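Local coordinates for protein 2',5'-phosphodiesterase 12 (Homo sapiens, PDB 4Z0V) that belongs to the endonuclease/exonuclease/phosphatase family and holds a magnesium ion in the model, at residues P24-L29 against L165-L170; Q181-A186 against D190-A195. All blocks are in the same frame, centred on the assembly; numbering follows the deposited sequence. Where two conformers were deposited one is given.

Contact 1 (P24-L29 against L165-L170)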
loop_
_atom_site.group_PDB
_atom_site.type_symbol
_atom_site.label_atom_id
_atom_site.label_comp_id
_atom_site.label_asym_id
_atom_site.label_seq_id
_atom_site.Cartn_x
_atom_site.Cartn_y
_atom_site.Cartn_z
ATOM N N PRO A 24 -0.842 -12.188 -13.226
ATOM C CA PRO A 24 -2.311 -12.204 -13.334
ATOM C C PRO A 24 -2.859 -11.037 -14.131
ATOM O O PRO A 24 -2.433 -9.906 -13.937
ATOM C CB PRO A 24 -2.785 -12.158 -11.865
ATOM C CG PRO A 24 -1.637 -11.533 -11.104
ATOM C CD PRO A 24 -0.399 -12.059 -11.811
ATOM N N VAL A 25 -3.803 -11.330 -15.043
ATOM C CA VAL A 25 -4.510 -10.362 -15.883
ATOM C C VAL A 25 -5.785 -10.030 -15.123
ATOM O O VAL A 25 -6.649 -10.909 -14.974
ATOM C CB VAL A 25 -4.805 -10.914 -17.311
ATOM C CG1 VAL A 25 -5.561 -9.874 -18.139
ATOM C CG2 VAL A 25 -3.518 -11.324 -18.019
ATOM N N CYS A 26 -5.861 -8.800 -14.589
ATOM C CA CYS A 26 -6.950 -8.367 -13.713
ATOM C C CYS A 26 -7.810 -7.325 -14.408
ATOM O O CYS A 26 -7.461 -6.146 -14.434
ATOM C CB CYS A 26 -6.379 -7.839 -12.397
ATOM S SG CYS A 26 -5.252 -8.992 -11.578
ATOM N N PRO A 27 -8.925 -7.749 -15.018
ATOM C CA PRO A 27 -9.756 -6.782 -15.733
ATOM C C PRO A 27 -10.419 -5.783 -14.808
ATOM O O PRO A 27 -10.809 -6.138 -13.695
ATOM C CB PRO A 27 -10.827 -7.650 -16.409
ATOM C CG PRO A 27 -10.872 -8.913 -15.633
ATOM C CD PRO A 27 -9.482 -9.114 -15.095
ATOM N N LYS A 28 -10.591 -4.553 -15.301
ATOM C CA LYS A 28 -11.372 -3.551 -14.602
ATOM C C LYS A 28 -12.806 -3.849 -14.980
ATOM O O LYS A 28 -13.092 -4.018 -16.169
ATOM C CB LYS A 28 -10.934 -2.123 -15.010
ATOM C CG LYS A 28 -11.709 -1.007 -14.310
ATOM C CD LYS A 28 -11.078 0.320 -14.711
ATOM C CE LYS A 28 -11.800 1.506 -14.178
ATOM N NZ LYS A 28 -11.047 2.756 -14.460
ATOM N N LEU A 29 -13.658 -4.068 -13.986
ATOM C CA LEU A 29 -15.089 -4.321 -14.184
ATOM C C LEU A 29 -15.838 -3.507 -13.200
ATOM O O LEU A 29 -15.745 -3.778 -12.005
ATOM C CB LEU A 29 -15.538 -5.794 -14.016
ATOM C CG LEU A 29 -14.600 -6.961 -14.173
ATOM C CD1 LEU A 29 -15.193 -8.150 -13.490
ATOM C CD2 LEU A 29 -14.452 -7.344 -15.615
ATOM N N LEU A 165 3.938 -6.083 -11.923
ATOM C CA LEU A 165 4.673 -6.689 -10.820
ATOM C C LEU A 165 3.997 -6.432 -9.495
ATOM O O LEU A 165 3.901 -7.351 -8.691
ATOM C CB LEU A 165 6.115 -6.153 -10.786
ATOM C CG LEU A 165 7.145 -6.925 -11.607
ATOM C CD1 LEU A 165 6.793 -6.922 -13.092
ATOM C CD2 LEU A 165 8.524 -6.302 -11.423
ATOM N N ILE A 166 3.495 -5.209 -9.278
ATOM C CA ILE A 166 2.836 -4.818 -8.008
ATOM C C ILE A 166 1.539 -5.614 -7.854
ATOM O O ILE A 166 1.231 -6.082 -6.770
ATOM C CB ILE A 166 2.595 -3.282 -7.956
ATOM C CG1 ILE A 166 3.939 -2.525 -7.705
ATOM C CG2 ILE A 166 1.559 -2.900 -6.865
ATOM C CD1 ILE A 166 3.931 -1.019 -8.184
ATOM N N GLN A 167 0.814 -5.822 -8.946
ATOM C CA GLN A 167 -0.400 -6.621 -8.890
ATOM C C GLN A 167 -0.071 -8.056 -8.512
ATOM O O GLN A 167 -0.703 -8.608 -7.612
ATOM C CB GLN A 167 -1.136 -6.583 -10.242
ATOM C CG GLN A 167 -1.877 -5.253 -10.482
ATOM C CD GLN A 167 -2.587 -5.303 -11.836
ATOM O OE1 GLN A 167 -2.163 -5.986 -12.758
ATOM N NE2 GLN A 167 -3.694 -4.596 -11.986
ATOM N N LYS A 168 0.957 -8.638 -9.146
ATOM C CA LYS A 168 1.354 -10.009 -8.828
ATOM C C LYS A 168 1.839 -10.094 -7.364
ATOM O O LYS A 168 1.460 -10.994 -6.630
ATOM C CB LYS A 168 2.445 -10.498 -9.791
ATOM C CG LYS A 168 2.785 -11.982 -9.515
ATOM C CD LYS A 168 3.765 -12.589 -10.488
ATOM C CE LYS A 168 3.994 -14.062 -10.162
ATOM N NZ LYS A 168 4.899 -14.661 -11.195
ATOM N N GLU A 169 2.648 -9.131 -6.967
ATOM C CA GLU A 169 3.205 -9.076 -5.617
ATOM C C GLU A 169 2.110 -9.016 -4.555
ATOM O O GLU A 169 2.074 -9.847 -3.654
ATOM C CB GLU A 169 4.140 -7.875 -5.467
ATOM C CG GLU A 169 4.718 -7.844 -4.062
ATOM C CD GLU A 169 5.803 -6.819 -3.862
ATOM O OE1 GLU A 169 6.342 -6.761 -2.734
ATOM O OE2 GLU A 169 6.107 -6.070 -4.817
ATOM N N LEU A 170 1.247 -8.001 -4.634
ATOM C CA LEU A 170 0.220 -7.820 -3.635
ATOM C C LEU A 170 -0.790 -8.913 -3.625
ATOM O O LEU A 170 -1.104 -9.397 -2.549
ATOM C CB LEU A 170 -0.472 -6.451 -3.819
ATOM C CG LEU A 170 0.430 -5.260 -3.497
ATOM C CD1 LEU A 170 -0.338 -3.943 -3.712
ATOM C CD2 LEU A 170 0.917 -5.332 -2.019
HETATM O O HOH W 1 -3.659 -7.027 -14.773
HETATM O O HOH W 2 -5.124 -4.334 -14.541
#
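Pro-24 lays its ring across the root of the Lys-168 side chain, and this is the tight part of the contact between the loop leading into strand 28-32 and helix 159-172. Pro-24 CD sits 3.8 Å from Lys-168 CB and nearly as close to Lys-168 CG, while Pro-24 CG rests over the helix backbone, 4.1 Å from Lys-168 CA. The two side chains cross at about a right angle. With CG anti to the backbone N (chi1 -176°) and the rest of the chain extended, the lysine presents only its first methylenes to the proline and carries its ammonium group away, to the carbonyl of Gly-22 and a cation-pi contact with Phe-23.

At the preceding residue, Gln-167, the packing gives way to water. Its amide faces the loop without bonding to it directly: Gln-167 OE1 stays 4.1 Å from Pro-24 O, and NE2 4.2 Å from Cys-26 CB. Water 1 fills in between, accepting a proton from Cys-26 N; it lies 2.7 Å from Gln-167 OE1 and also near Pro-24 O. Water 2 accepts from Gln-167 NE2 and donates to Cys-26 O at 3.0 Å. NE2 has a second acceptor in Ser-191 O, and these two partners are consistent with the modelled flip of the amide. Cys-26 and Gln-167 also both touch Ala-195 of helix 185-198.

This is a water-mediated interdomain interface, in which a loop of the N-terminal domain packs on a helix of the endonuclease/exonuclease/phosphatase domain.

Contact 2 (Q181-A186 against D190-A195). With MG (magnesium ion), chain B.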
loop_
_atom_site.group_PDB
_atom_site.type_symbol
_atom_site.label_atom_id
_atom_site.label_comp_id
_atom_site.label_asym_id
_atom_site.label_seq_id
_atom_site.Cartn_x
_atom_site.Cartn_y
_atom_site.Cartn_z
ATOM N N GLN A 181 1.543 3.550 0.190
ATOM C CA GLN A 181 1.915 4.950 0.046
ATOM C C GLN A 181 2.375 5.182 -1.374
ATOM O O GLN A 181 2.719 4.226 -2.080
ATOM C CB GLN A 181 2.997 5.386 1.040
ATOM C CG GLN A 181 2.681 5.026 2.511
ATOM C CD GLN A 181 3.042 3.595 2.838
ATOM O OE1 GLN A 181 4.022 3.051 2.337
ATOM N NE2 GLN A 181 2.253 2.945 3.678
ATOM N N GLU A 182 2.321 6.446 -1.816
ATOM C CA GLU A 182 2.719 6.871 -3.170
ATOM C C GLU A 182 1.861 6.179 -4.231
ATOM O O GLU A 182 2.359 5.679 -5.262
ATOM C CB GLU A 182 4.226 6.678 -3.414
ATOM C CG GLU A 182 5.051 7.733 -2.682
ATOM C CD GLU A 182 6.460 7.864 -3.216
ATOM O OE1 GLU A 182 6.644 7.741 -4.445
ATOM O OE2 GLU A 182 7.384 8.105 -2.411
ATOM N N VAL A 183 0.558 6.182 -3.974
ATOM C CA VAL A 183 -0.422 5.627 -4.900
ATOM C C VAL A 183 -0.921 6.749 -5.791
ATOM O O VAL A 183 -1.595 7.659 -5.303
ATOM C CB VAL A 183 -1.608 4.963 -4.130
ATOM C CG1 VAL A 183 -2.669 4.410 -5.109
ATOM C CG2 VAL A 183 -1.118 3.864 -3.179
ATOM N N ASP A 184 -0.708 6.636 -7.094
ATOM C CA ASP A 184 -1.254 7.651 -8.018
ATOM C C ASP A 184 -2.752 7.448 -8.162
ATOM O O ASP A 184 -3.241 6.319 -7.995
ATOM C CB ASP A 184 -0.597 7.539 -9.411
ATOM C CG ASP A 184 0.905 7.650 -9.423
ATOM O OD1 ASP A 184 1.587 6.580 -9.460
ATOM O OD2 ASP A 184 1.409 8.789 -9.532
ATOM N N ARG A 185 -3.487 8.542 -8.477
ATOM C CA ARG A 185 -4.937 8.466 -8.642
ATOM C C ARG A 185 -5.327 7.360 -9.645
ATOM O O ARG A 185 -6.164 6.521 -9.304
ATOM C CB ARG A 185 -5.552 9.824 -9.056
ATOM C CG ARG A 185 -7.077 9.744 -9.210
ATOM C CD ARG A 185 -7.748 11.049 -9.630
ATOM N NE ARG A 185 -7.720 12.088 -8.592
ATOM C CZ ARG A 185 -8.474 12.091 -7.495
ATOM N NH1 ARG A 185 -9.305 11.086 -7.248
ATOM N NH2 ARG A 185 -8.381 13.083 -6.625
ATOM N N ALA A 186 -4.730 7.319 -10.859
ATOM C CA ALA A 186 -5.059 6.295 -11.868
ATOM C C ALA A 186 -4.582 4.908 -11.451
ATOM O O ALA A 186 -5.205 3.926 -11.837
ATOM C CB ALA A 186 -4.452 6.659 -13.228
ATOM N N ASP A 190 -7.344 2.084 -11.684
ATOM C CA ASP A 190 -7.148 1.201 -12.853
ATOM C C ASP A 190 -6.266 -0.012 -12.619
ATOM O O ASP A 190 -6.312 -0.937 -13.434
ATOM C CB ASP A 190 -6.548 1.982 -14.042
ATOM C CG ASP A 190 -7.244 3.295 -14.367
ATOM O OD1 ASP A 190 -8.393 3.484 -13.923
ATOM O OD2 ASP A 190 -6.620 4.141 -15.025
ATOM N N SER A 191 -5.452 -0.022 -11.544
ATOM C CA SER A 191 -4.588 -1.172 -11.309
ATOM C C SER A 191 -4.901 -1.865 -9.971
ATOM O O SER A 191 -5.145 -3.069 -9.949
ATOM C CB SER A 191 -3.129 -0.737 -11.336
ATOM O OG SER A 191 -2.284 -1.814 -10.955
ATOM N N LEU A 192 -4.839 -1.123 -8.868
ATOM C CA LEU A 192 -5.031 -1.741 -7.547
ATOM C C LEU A 192 -6.473 -2.174 -7.305
ATOM O O LEU A 192 -6.693 -3.313 -6.908
ATOM C CB LEU A 192 -4.564 -0.786 -6.441
ATOM C CG LEU A 192 -3.136 -0.297 -6.617
ATOM C CD1 LEU A 192 -2.845 0.806 -5.629
ATOM C CD2 LEU A 192 -2.115 -1.465 -6.436
ATOM N N VAL A 193 -7.460 -1.299 -7.562
ATOM C CA VAL A 193 -8.849 -1.681 -7.314
ATOM C C VAL A 193 -9.227 -2.929 -8.162
ATOM O O VAL A 193 -9.657 -3.894 -7.559
ATOM C CB VAL A 193 -9.839 -0.504 -7.464
ATOM C CG1 VAL A 193 -11.272 -0.996 -7.655
ATOM C CG2 VAL A 193 -9.759 0.410 -6.241
ATOM N N PRO A 194 -8.977 -3.012 -9.484
ATOM C CA PRO A 194 -9.355 -4.244 -10.218
ATOM C C PRO A 194 -8.619 -5.496 -9.739
ATOM O O PRO A 194 -9.251 -6.549 -9.615
ATOM C CB PRO A 194 -8.981 -3.910 -11.671
ATOM C CG PRO A 194 -9.046 -2.396 -11.735
ATOM C CD PRO A 194 -8.463 -1.984 -10.415
ATOM N N ALA A 195 -7.309 -5.403 -9.450
ATOM C CA ALA A 195 -6.583 -6.585 -9.006
ATOM C C ALA A 195 -7.036 -7.024 -7.623
ATOM O O ALA A 195 -7.336 -8.202 -7.390
ATOM C CB ALA A 195 -5.081 -6.304 -8.987
HETATM MG MG MG B . 9.362 7.922 -2.739
HETATM O O HOH W 3 9.145 8.687 -4.684
HETATM O O HOH W 4 9.666 9.966 -2.231
HETATM O O HOH W 5 9.891 7.479 -0.839
HETATM O O HOH W 6 11.449 7.726 -3.186
HETATM O O HOH W 7 9.077 5.889 -3.235
#
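Asp-190 meets Ala-186 first, within one helix that starts right after strand 177-184. Its backbone N gives a proton to Ala-186 O at 2.8 Å, the i to i+4 bond of an alpha-helix. The side chain folds back beside the same carbonyl: chi1 of -49° sets CG beside the backbone N, and Asp-190 CB comes within 3.2 Å of Ala-186 O. Asp-190 OD2 comes within 3.8 Å of Ala-186 CB, on the exposed edge of the contact, while OD1 takes a salt bridge from Lys-28.

Ser-191 follows, inside a wider pi-type turn spanning 190-192. Its N is 4.0 Å from Ala-186 O, and its hydroxyl is engaged by Gln-163 NE2. Leu-192 then turns inward and carries the apolar half of the contact. Its CD1 meets Val-183 CG1 tip to tip at 3.6 Å; the valine has CG1 anti to the backbone N (chi1 178°), which sends that methyl out toward the leucine. Phe-216 from strand 211-218 and Ile-166 and Leu-170 from helix 159-172 pack around Leu-192. Past it the helix is kinked, because Pro-194 has no N-H to return to the preceding turn.

At the other end of 181-186, Glu-182 is turned into the metal site. Glu-182 OE2 binds the magnesium ion at 2.0 Å, five waters complete its octahedron, and OE1 accepts from one of them, water 3; Asn-132 also bonds OE2. Glu-182 and Val-183 both face Gly-212 in a G1 beta bulge. Here the glutamate at the bulge binds magnesium and the strand runs on into helix 185-198, consistent with a metal site of the DNase I-like fold.

Overall arrangement
Contacts 1 and 2 come in series along the chain, their centres about 10 Å apart, and helix 185-198, which supplies most of contact 2, also packs against both segments of contact 1. Contact 1 brings the loop before strand 28-32 of the N-terminal domain to helix 159-172; that helix is followed by strand 177-184, which opens contact 2 in the six-stranded mixed sheet. The two contacts touch directly, through the salt bridge that joins them and through Pro-27 packing on Pro-194. The N-terminal domain thus rests on two neighbouring helices covering that sheet, and helix 185-198 connects this interdomain seam to the bulge in strand 177-184 that carries Glu-182.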